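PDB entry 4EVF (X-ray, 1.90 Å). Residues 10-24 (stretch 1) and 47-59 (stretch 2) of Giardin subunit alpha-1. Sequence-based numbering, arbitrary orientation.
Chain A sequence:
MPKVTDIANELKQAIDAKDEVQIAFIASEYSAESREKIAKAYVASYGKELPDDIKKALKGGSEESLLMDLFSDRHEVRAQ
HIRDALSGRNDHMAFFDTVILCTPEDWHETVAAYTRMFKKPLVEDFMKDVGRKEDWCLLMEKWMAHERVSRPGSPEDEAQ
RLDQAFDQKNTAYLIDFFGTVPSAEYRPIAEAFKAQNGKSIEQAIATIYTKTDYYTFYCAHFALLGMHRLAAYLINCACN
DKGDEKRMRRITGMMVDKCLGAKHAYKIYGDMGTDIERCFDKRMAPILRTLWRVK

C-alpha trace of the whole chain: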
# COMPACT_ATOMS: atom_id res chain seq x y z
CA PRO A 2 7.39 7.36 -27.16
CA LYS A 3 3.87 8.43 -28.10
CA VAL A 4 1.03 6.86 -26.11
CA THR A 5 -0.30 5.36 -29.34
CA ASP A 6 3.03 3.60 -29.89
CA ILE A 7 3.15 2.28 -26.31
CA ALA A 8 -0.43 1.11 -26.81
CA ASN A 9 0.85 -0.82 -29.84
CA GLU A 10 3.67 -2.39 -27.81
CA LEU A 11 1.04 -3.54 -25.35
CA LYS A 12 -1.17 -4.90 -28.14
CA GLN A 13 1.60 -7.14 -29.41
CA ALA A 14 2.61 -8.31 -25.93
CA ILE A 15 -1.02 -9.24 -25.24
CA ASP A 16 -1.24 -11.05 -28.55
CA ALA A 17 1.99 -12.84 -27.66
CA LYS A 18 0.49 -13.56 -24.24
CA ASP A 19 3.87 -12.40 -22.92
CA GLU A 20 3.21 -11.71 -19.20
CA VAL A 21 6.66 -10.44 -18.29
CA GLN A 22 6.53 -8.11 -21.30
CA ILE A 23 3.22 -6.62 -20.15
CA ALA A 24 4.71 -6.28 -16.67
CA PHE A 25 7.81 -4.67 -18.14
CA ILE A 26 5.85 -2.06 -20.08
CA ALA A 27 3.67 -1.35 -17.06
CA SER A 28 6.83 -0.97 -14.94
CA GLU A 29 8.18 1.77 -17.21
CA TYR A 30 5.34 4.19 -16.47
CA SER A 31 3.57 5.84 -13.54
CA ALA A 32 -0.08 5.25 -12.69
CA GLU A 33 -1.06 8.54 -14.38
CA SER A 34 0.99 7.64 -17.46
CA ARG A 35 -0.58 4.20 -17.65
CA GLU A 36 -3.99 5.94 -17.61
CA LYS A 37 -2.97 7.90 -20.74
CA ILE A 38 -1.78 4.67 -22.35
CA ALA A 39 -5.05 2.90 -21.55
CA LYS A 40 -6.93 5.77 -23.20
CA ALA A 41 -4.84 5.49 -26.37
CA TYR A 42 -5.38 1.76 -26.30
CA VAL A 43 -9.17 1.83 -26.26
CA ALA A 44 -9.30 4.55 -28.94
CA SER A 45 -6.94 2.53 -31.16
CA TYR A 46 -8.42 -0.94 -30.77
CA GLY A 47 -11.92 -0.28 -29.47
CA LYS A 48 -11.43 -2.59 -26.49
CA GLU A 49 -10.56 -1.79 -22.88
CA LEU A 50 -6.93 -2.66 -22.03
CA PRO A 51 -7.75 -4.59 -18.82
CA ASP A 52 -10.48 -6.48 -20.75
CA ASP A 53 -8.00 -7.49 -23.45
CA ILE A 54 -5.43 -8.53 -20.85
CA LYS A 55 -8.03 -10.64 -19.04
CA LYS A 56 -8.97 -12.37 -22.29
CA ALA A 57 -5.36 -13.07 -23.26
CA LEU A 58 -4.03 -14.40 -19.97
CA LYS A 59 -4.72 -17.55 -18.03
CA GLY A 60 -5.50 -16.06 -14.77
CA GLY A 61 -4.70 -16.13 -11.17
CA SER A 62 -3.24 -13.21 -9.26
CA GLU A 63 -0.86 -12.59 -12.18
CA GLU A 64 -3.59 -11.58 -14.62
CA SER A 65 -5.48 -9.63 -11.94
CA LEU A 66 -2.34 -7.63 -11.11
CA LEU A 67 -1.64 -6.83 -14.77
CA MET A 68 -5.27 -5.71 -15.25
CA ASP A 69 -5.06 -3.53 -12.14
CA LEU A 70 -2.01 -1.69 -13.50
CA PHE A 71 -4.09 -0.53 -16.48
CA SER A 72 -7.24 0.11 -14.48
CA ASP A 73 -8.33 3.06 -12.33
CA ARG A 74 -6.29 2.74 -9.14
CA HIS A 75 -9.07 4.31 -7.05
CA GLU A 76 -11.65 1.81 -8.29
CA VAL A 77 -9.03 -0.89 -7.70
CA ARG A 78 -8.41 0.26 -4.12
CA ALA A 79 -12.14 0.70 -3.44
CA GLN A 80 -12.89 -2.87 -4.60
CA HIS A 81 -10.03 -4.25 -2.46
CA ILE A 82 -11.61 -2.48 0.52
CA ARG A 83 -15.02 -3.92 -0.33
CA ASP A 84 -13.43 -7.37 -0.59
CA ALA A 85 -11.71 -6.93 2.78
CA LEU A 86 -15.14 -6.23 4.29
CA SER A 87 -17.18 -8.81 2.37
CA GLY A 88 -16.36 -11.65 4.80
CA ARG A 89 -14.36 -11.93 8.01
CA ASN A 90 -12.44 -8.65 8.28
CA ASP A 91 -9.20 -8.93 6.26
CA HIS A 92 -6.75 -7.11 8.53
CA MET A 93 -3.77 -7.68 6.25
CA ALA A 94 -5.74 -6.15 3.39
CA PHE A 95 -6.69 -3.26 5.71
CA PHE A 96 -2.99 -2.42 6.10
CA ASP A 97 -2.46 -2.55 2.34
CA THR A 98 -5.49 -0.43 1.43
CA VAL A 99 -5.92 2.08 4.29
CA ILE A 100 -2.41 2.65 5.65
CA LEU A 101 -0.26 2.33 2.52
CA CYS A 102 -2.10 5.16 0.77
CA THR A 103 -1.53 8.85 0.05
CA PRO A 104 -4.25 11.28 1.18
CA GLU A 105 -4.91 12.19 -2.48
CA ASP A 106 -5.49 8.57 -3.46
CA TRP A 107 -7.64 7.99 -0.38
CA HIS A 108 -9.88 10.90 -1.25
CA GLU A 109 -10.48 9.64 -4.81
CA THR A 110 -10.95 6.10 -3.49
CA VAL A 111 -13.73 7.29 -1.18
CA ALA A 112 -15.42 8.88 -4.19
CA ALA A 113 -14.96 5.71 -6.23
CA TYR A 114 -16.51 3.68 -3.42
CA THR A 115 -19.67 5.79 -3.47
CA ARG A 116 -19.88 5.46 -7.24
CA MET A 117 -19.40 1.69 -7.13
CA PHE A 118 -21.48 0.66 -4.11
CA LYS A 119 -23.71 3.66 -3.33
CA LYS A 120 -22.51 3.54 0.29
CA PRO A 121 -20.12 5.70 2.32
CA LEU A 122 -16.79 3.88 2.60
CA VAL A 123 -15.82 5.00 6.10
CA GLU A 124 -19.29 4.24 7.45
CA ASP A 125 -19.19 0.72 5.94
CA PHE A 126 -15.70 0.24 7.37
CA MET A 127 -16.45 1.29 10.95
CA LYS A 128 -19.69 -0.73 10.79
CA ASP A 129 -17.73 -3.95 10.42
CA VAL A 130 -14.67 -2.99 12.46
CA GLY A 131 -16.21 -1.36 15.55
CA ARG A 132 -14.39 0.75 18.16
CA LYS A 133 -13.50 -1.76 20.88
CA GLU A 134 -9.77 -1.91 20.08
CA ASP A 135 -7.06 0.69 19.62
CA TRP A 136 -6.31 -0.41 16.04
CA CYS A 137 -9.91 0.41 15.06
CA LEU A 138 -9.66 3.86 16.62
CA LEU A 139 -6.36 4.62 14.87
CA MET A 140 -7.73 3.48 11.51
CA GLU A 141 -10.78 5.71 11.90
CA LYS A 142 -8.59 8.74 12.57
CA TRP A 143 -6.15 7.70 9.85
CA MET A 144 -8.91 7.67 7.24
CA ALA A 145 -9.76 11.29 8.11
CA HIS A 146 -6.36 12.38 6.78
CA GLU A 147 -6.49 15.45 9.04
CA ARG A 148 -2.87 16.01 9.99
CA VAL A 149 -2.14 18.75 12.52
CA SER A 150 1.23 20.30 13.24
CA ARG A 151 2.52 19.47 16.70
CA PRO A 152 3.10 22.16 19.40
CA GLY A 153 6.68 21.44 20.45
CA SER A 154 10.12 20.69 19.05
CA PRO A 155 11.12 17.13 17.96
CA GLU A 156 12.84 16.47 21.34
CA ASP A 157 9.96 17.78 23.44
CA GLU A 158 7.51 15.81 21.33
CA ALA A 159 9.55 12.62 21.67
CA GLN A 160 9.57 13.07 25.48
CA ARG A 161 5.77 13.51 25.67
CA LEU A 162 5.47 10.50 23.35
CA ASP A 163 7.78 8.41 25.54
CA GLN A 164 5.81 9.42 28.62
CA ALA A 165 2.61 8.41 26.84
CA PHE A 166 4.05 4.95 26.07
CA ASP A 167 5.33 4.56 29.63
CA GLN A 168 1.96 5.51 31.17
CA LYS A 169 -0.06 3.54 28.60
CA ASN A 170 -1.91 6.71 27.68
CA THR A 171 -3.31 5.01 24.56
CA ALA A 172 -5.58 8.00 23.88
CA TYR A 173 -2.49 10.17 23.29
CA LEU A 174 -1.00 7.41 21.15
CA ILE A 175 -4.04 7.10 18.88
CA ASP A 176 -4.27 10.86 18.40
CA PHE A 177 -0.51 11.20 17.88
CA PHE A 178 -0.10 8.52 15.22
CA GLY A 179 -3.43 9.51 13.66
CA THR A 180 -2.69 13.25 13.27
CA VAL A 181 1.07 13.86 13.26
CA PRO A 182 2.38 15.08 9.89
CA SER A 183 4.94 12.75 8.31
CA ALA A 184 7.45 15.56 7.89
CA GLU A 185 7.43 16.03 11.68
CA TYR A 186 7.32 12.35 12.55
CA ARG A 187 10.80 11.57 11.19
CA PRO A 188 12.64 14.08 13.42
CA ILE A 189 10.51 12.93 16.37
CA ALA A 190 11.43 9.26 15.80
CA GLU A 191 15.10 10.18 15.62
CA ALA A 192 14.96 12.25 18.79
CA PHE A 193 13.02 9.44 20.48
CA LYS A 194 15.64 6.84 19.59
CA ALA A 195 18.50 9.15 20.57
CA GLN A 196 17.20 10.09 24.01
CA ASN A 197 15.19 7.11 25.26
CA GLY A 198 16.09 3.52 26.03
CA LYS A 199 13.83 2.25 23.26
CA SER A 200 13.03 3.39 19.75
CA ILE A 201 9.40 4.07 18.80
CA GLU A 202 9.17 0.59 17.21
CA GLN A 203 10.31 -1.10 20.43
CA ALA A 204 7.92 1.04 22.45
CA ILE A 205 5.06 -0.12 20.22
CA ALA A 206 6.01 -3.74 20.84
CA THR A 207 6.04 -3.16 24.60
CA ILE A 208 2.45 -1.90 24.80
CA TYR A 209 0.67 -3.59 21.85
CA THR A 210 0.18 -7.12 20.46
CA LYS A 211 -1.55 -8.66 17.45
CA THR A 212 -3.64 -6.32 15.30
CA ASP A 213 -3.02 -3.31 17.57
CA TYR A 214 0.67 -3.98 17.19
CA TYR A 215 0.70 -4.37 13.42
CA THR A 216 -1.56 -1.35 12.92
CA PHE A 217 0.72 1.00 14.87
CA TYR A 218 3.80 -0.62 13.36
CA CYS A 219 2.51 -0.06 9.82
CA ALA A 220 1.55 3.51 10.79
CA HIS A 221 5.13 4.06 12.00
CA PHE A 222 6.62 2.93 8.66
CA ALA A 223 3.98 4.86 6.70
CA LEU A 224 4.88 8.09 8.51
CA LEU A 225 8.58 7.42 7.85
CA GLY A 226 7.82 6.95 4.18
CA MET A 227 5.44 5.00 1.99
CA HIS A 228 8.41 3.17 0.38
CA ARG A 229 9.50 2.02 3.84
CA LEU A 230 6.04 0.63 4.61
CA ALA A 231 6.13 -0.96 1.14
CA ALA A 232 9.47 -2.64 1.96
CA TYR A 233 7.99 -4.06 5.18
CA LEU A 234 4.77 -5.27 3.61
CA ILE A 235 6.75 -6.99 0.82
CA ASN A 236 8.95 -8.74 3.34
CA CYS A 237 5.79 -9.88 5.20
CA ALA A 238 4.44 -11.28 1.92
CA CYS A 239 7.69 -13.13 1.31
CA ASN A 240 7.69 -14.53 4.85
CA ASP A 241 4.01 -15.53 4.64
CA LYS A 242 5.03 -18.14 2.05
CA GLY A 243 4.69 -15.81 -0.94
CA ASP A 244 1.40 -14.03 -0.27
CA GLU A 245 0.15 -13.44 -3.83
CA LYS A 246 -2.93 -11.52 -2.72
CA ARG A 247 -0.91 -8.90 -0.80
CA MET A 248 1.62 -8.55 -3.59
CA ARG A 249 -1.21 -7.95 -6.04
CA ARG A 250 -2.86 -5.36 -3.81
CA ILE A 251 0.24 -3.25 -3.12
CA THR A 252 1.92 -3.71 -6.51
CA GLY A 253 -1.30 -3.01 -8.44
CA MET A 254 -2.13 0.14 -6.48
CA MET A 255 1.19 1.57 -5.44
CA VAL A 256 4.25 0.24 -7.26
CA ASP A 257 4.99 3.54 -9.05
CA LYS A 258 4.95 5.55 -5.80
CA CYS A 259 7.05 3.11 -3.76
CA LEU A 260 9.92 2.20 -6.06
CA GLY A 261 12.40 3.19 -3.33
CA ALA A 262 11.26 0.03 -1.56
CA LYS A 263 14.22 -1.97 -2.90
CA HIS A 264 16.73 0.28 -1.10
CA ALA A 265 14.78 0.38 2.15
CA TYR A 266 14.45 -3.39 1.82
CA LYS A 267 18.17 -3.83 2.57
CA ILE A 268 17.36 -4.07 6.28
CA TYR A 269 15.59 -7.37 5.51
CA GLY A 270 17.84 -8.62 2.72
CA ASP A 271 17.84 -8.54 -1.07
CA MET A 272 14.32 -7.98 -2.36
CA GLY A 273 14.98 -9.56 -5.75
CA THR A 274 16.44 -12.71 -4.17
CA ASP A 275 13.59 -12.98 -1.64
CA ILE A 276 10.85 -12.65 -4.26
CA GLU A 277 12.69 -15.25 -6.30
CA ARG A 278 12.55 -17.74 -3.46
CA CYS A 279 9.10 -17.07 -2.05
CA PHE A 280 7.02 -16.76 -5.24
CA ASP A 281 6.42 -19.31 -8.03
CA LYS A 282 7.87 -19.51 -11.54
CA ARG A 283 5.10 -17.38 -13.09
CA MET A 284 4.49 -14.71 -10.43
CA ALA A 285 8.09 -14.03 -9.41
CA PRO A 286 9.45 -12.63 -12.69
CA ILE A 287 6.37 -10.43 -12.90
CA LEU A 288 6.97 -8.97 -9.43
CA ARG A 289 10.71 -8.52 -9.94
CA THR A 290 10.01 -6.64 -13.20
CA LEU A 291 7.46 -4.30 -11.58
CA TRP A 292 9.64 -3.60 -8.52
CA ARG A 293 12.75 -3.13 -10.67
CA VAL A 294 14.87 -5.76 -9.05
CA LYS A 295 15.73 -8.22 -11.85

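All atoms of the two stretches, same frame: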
# COMPACT_ATOMS: atom_id res chain seq x y z
N GLU A 10 2.81 -1.45 -28.52
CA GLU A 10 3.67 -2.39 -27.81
C GLU A 10 2.83 -3.34 -26.97
O GLU A 10 2.99 -4.56 -27.02
CB GLU A 10 4.63 -1.67 -26.88
CG GLU A 10 5.68 -0.81 -27.56
CD GLU A 10 6.63 -0.18 -26.56
OE1 GLU A 10 7.39 -0.93 -25.90
OE2 GLU A 10 6.61 1.06 -26.43
N LEU A 11 1.93 -2.75 -26.20
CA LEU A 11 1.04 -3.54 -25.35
C LEU A 11 0.17 -4.51 -26.14
O LEU A 11 -0.03 -5.65 -25.73
CB LEU A 11 0.18 -2.63 -24.47
CG LEU A 11 0.94 -2.09 -23.26
CD1 LEU A 11 0.25 -0.85 -22.67
CD2 LEU A 11 1.11 -3.19 -22.22
N LYS A 12 -0.35 -4.06 -27.28
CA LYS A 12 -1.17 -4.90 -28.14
C LYS A 12 -0.44 -6.18 -28.54
O LYS A 12 -0.99 -7.29 -28.51
CB LYS A 12 -1.56 -4.13 -29.41
CG LYS A 12 -2.46 -4.90 -30.36
CD LYS A 12 -3.87 -5.02 -29.80
CE LYS A 12 -4.77 -5.83 -30.72
NZ LYS A 12 -6.08 -6.11 -30.06
N GLN A 13 0.82 -6.02 -28.93
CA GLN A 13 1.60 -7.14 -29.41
C GLN A 13 2.05 -8.06 -28.27
O GLN A 13 2.24 -9.26 -28.48
CB GLN A 13 2.79 -6.64 -30.22
CG GLN A 13 2.39 -6.19 -31.61
CD GLN A 13 3.35 -5.19 -32.21
OE1 GLN A 13 4.21 -4.65 -31.51
NE2 GLN A 13 3.21 -4.94 -33.51
N ALA A 14 2.22 -7.50 -27.08
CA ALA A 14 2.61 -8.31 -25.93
C ALA A 14 1.41 -9.15 -25.51
O ALA A 14 1.56 -10.31 -25.12
CB ALA A 14 3.07 -7.42 -24.77
N ILE A 15 0.22 -8.57 -25.62
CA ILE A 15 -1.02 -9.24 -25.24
C ILE A 15 -1.32 -10.35 -26.23
O ILE A 15 -1.75 -11.45 -25.84
CB ILE A 15 -2.20 -8.25 -25.20
CG1 ILE A 15 -2.05 -7.27 -24.03
CG2 ILE A 15 -3.51 -9.00 -25.07
CD1 ILE A 15 -3.18 -6.24 -23.95
N ASP A 16 -1.11 -10.05 -27.50
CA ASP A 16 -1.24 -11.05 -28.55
C ASP A 16 -0.25 -12.19 -28.33
O ASP A 16 -0.58 -13.36 -28.52
CB ASP A 16 -0.99 -10.42 -29.92
CG ASP A 16 -2.13 -9.52 -30.37
OD1 ASP A 16 -3.29 -9.76 -29.95
OD2 ASP A 16 -1.87 -8.58 -31.15
N ALA A 17 0.97 -11.84 -27.94
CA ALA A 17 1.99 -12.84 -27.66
C ALA A 17 1.71 -13.55 -26.34
O ALA A 17 2.34 -14.57 -26.04
CB ALA A 17 3.37 -12.20 -27.63
N LYS A 18 0.78 -13.02 -25.56
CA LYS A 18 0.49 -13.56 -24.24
C LYS A 18 1.75 -13.56 -23.37
O LYS A 18 1.93 -14.41 -22.50
CB LYS A 18 -0.07 -14.98 -24.37
CG LYS A 18 -1.35 -15.07 -25.18
CD LYS A 18 -1.82 -16.50 -25.33
CE LYS A 18 -3.33 -16.59 -25.49
NZ LYS A 18 -3.84 -15.74 -26.60
N ASP A 19 2.62 -12.58 -23.63
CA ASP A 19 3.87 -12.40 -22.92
C ASP A 19 3.64 -11.62 -21.61
O ASP A 19 3.58 -10.40 -21.61
CB ASP A 19 4.83 -11.64 -23.84
CG ASP A 19 6.26 -11.62 -23.32
OD1 ASP A 19 6.49 -11.99 -22.15
OD2 ASP A 19 7.15 -11.20 -24.10
N GLU A 20 3.51 -12.34 -20.50
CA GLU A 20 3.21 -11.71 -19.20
C GLU A 20 4.32 -10.79 -18.69
O GLU A 20 4.05 -9.68 -18.23
CB GLU A 20 2.90 -12.78 -18.15
CG GLU A 20 1.54 -13.41 -18.31
CD GLU A 20 1.25 -14.41 -17.21
OE1 GLU A 20 2.19 -15.07 -16.72
OE2 GLU A 20 0.07 -14.54 -16.83
N VAL A 21 5.55 -11.26 -18.75
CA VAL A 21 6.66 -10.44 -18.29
C VAL A 21 6.77 -9.17 -19.13
O VAL A 21 7.09 -8.10 -18.61
CB VAL A 21 7.99 -11.20 -18.26
CG1 VAL A 21 9.12 -10.28 -17.85
CG2 VAL A 21 7.91 -12.39 -17.31
N GLN A 22 6.48 -9.28 -20.42
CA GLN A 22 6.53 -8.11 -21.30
C GLN A 22 5.45 -7.08 -20.95
O GLN A 22 5.70 -5.87 -21.00
CB GLN A 22 6.45 -8.51 -22.77
CG GLN A 22 6.50 -7.34 -23.74
CD GLN A 22 7.77 -6.51 -23.60
OE1 GLN A 22 8.71 -6.89 -22.90
NE2 GLN A 22 7.80 -5.36 -24.28
N ILE A 23 4.26 -7.54 -20.60
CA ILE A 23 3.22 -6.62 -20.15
C ILE A 23 3.65 -5.97 -18.84
O ILE A 23 3.51 -4.76 -18.66
CB ILE A 23 1.87 -7.32 -19.99
CG1 ILE A 23 1.39 -7.87 -21.33
CG2 ILE A 23 0.84 -6.38 -19.34
CD1 ILE A 23 0.27 -8.88 -21.21
N ALA A 24 4.19 -6.78 -17.93
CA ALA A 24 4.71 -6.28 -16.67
C ALA A 24 5.82 -5.27 -16.92
O ALA A 24 5.89 -4.24 -16.26
CB ALA A 24 5.20 -7.44 -15.78
N GLY A 47 -10.51 -0.19 -29.79
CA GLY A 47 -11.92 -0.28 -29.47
C GLY A 47 -12.25 -1.31 -28.40
O GLY A 47 -13.38 -1.78 -28.29
N LYS A 48 -11.24 -1.66 -27.61
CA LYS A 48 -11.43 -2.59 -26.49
C LYS A 48 -10.69 -2.05 -25.28
O LYS A 48 -9.63 -1.45 -25.42
CB LYS A 48 -10.90 -4.00 -26.83
CG LYS A 48 -11.78 -4.82 -27.76
CD LYS A 48 -11.26 -6.24 -27.95
CE LYS A 48 -10.41 -6.40 -29.22
NZ LYS A 48 -9.14 -5.62 -29.21
N GLU A 49 -11.23 -2.25 -24.09
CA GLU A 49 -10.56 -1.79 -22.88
C GLU A 49 -9.32 -2.65 -22.56
O GLU A 49 -9.39 -3.88 -22.62
CB GLU A 49 -11.53 -1.79 -21.72
CG GLU A 49 -11.25 -0.71 -20.70
CD GLU A 49 -12.21 0.45 -20.81
OE1 GLU A 49 -12.71 0.72 -21.92
OE2 GLU A 49 -12.48 1.09 -19.76
N LEU A 50 -8.22 -1.99 -22.22
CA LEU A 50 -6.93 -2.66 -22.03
C LEU A 50 -6.97 -3.79 -20.99
O LEU A 50 -6.48 -4.89 -21.25
CB LEU A 50 -5.84 -1.63 -21.73
CG LEU A 50 -4.39 -2.03 -21.50
CD1 LEU A 50 -3.88 -3.01 -22.55
CD2 LEU A 50 -3.52 -0.76 -21.48
N PRO A 51 -7.54 -3.52 -19.81
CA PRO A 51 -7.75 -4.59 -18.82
C PRO A 51 -8.62 -5.74 -19.35
O PRO A 51 -8.36 -6.89 -19.02
CB PRO A 51 -8.44 -3.87 -17.65
CG PRO A 51 -8.90 -2.53 -18.22
CD PRO A 51 -7.89 -2.19 -19.26
N ASP A 52 -9.63 -5.43 -20.16
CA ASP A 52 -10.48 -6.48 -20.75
C ASP A 52 -9.70 -7.35 -21.74
O ASP A 52 -9.91 -8.56 -21.81
CB ASP A 52 -11.72 -5.89 -21.44
CG ASP A 52 -12.74 -5.33 -20.45
OD1 ASP A 52 -12.59 -5.58 -19.23
OD2 ASP A 52 -13.70 -4.66 -20.89
N ASP A 53 -8.80 -6.74 -22.49
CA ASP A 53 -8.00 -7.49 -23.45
C ASP A 53 -6.99 -8.36 -22.72
O ASP A 53 -6.82 -9.54 -23.03
CB ASP A 53 -7.32 -6.56 -24.46
CG ASP A 53 -8.13 -6.40 -25.75
OD1 ASP A 53 -9.25 -6.94 -25.82
OD2 ASP A 53 -7.64 -5.72 -26.69
N ILE A 54 -6.34 -7.78 -21.72
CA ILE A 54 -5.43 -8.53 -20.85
C ILE A 54 -6.12 -9.75 -20.23
O ILE A 54 -5.59 -10.87 -20.27
CB ILE A 54 -4.87 -7.63 -19.75
CG1 ILE A 54 -4.06 -6.49 -20.37
CG2 ILE A 54 -4.01 -8.42 -18.76
CD1 ILE A 54 -3.65 -5.44 -19.38
N LYS A 55 -7.30 -9.55 -19.66
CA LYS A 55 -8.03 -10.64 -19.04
C LYS A 55 -8.31 -11.76 -20.04
O LYS A 55 -8.20 -12.94 -19.72
CB LYS A 55 -9.35 -10.15 -18.44
CG LYS A 55 -10.21 -11.27 -17.87
CD LYS A 55 -11.45 -10.72 -17.18
CE LYS A 55 -12.23 -11.83 -16.48
NZ LYS A 55 -13.36 -11.28 -15.66
N LYS A 56 -8.66 -11.38 -21.27
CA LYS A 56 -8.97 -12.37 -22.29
C LYS A 56 -7.74 -13.12 -22.77
O LYS A 56 -7.83 -14.27 -23.17
CB LYS A 56 -9.69 -11.72 -23.48
CG LYS A 56 -11.05 -11.11 -23.13
CD LYS A 56 -11.82 -10.72 -24.38
CE LYS A 56 -12.86 -9.63 -24.10
NZ LYS A 56 -14.13 -10.12 -23.51
N ALA A 57 -6.58 -12.44 -22.73
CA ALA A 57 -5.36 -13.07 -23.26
C ALA A 57 -4.66 -14.00 -22.28
O ALA A 57 -4.02 -14.98 -22.69
CB ALA A 57 -4.40 -12.00 -23.74
N LEU A 58 -4.71 -13.64 -20.99
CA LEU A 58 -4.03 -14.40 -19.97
C LEU A 58 -4.87 -15.50 -19.31
O LEU A 58 -6.09 -15.47 -19.31
CB LEU A 58 -3.44 -13.43 -18.91
CG LEU A 58 -2.04 -12.87 -19.22
CD1 LEU A 58 -1.82 -12.84 -20.73
CD2 LEU A 58 -1.84 -11.48 -18.61
N LYS A 59 -4.12 -16.44 -18.73
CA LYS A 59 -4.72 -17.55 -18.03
C LYS A 59 -5.38 -17.02 -16.80
O LYS A 59 -6.60 -17.09 -16.71
CB LYS A 59 -3.70 -18.63 -17.71

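Two helices that run nearly side by side usually meet through a knob from one settling into a hole on the other, and this pair from Giardin subunit alpha-1 is a compact example. The helix containing residues 10-16 and helix 50-57 point the same way, their axes inclined by only 21° and 9.9 Å apart at closest approach. No hydrogen bond joins the two stretches; packing of apolar side chains, helped by charge at one edge, accounts for the 551 Å² they bury.

Stretch 2 opens with Gly47, the first residue after the preceding helix to leave the helical conformation; its phi is positive, which favours glycine. Lys48 then brings a second amino group to the edge of the contact. Its NZ lies 3.2 Å from Lys12 NZ, a proximity of like charges that would be costly without an anion nearby. Asp53 supplies it: Lys48 NZ donates to Asp53 OD2 at 2.9 Å within a salt bridge, while Lys12 NZ reaches the same OD2 at 3.7 Å, a long salt bridge across the stretches. One carboxylate oxygen thus serves both lysines.

After Glu49, at the N-cap position, the helix begins and the hydrophobic contact with it. The CA-to-CB bond of Leu50 points sideways, but the end of the side chain comes nearer to stretch 1, where its CD2 lies 4.0 Å from Leu11 CD1 and its CD1 lies 3.6 Å from Ile15 CD1. Pro51 points away, and Asp52 is out of reach.

The next turn completes the hole. Ile15 is the knob, sitting among Leu50, Asp53, Ile54 and Ala57, residues spaced three and four apart so that they line one face of the helix. Its CD1 meets Ile54 CG1 at 3.7 Å, and its CG2 comes within 3.4 Å of Ala57 CB. The small methyl of Ala57 accompanies a close backbone approach, with its CA 6.0 Å from Lys18 CA.

Here stretch 1 also changes direction. Lys18 leaves the helix with positive phi, and its CE packs 3.3 Å from Ala57 O, a contact rather than a hydrogen bond. Asp19 caps the following helix through a weak bond from Gln22 N to its OD1, 3.2 Å long.

Leu58, the first residue to leave the helical conformation in stretch 2, extends the contact to that second helix. Its CD2 lies 4.2 Å from Ile23 CD1, and its CG lies 3.6 Å from Glu20 OE2, an acid oxygen whose hydrogen-bonding needs are met elsewhere in the structure. One leucine beyond the helix therefore carries the apolar packing past the turn.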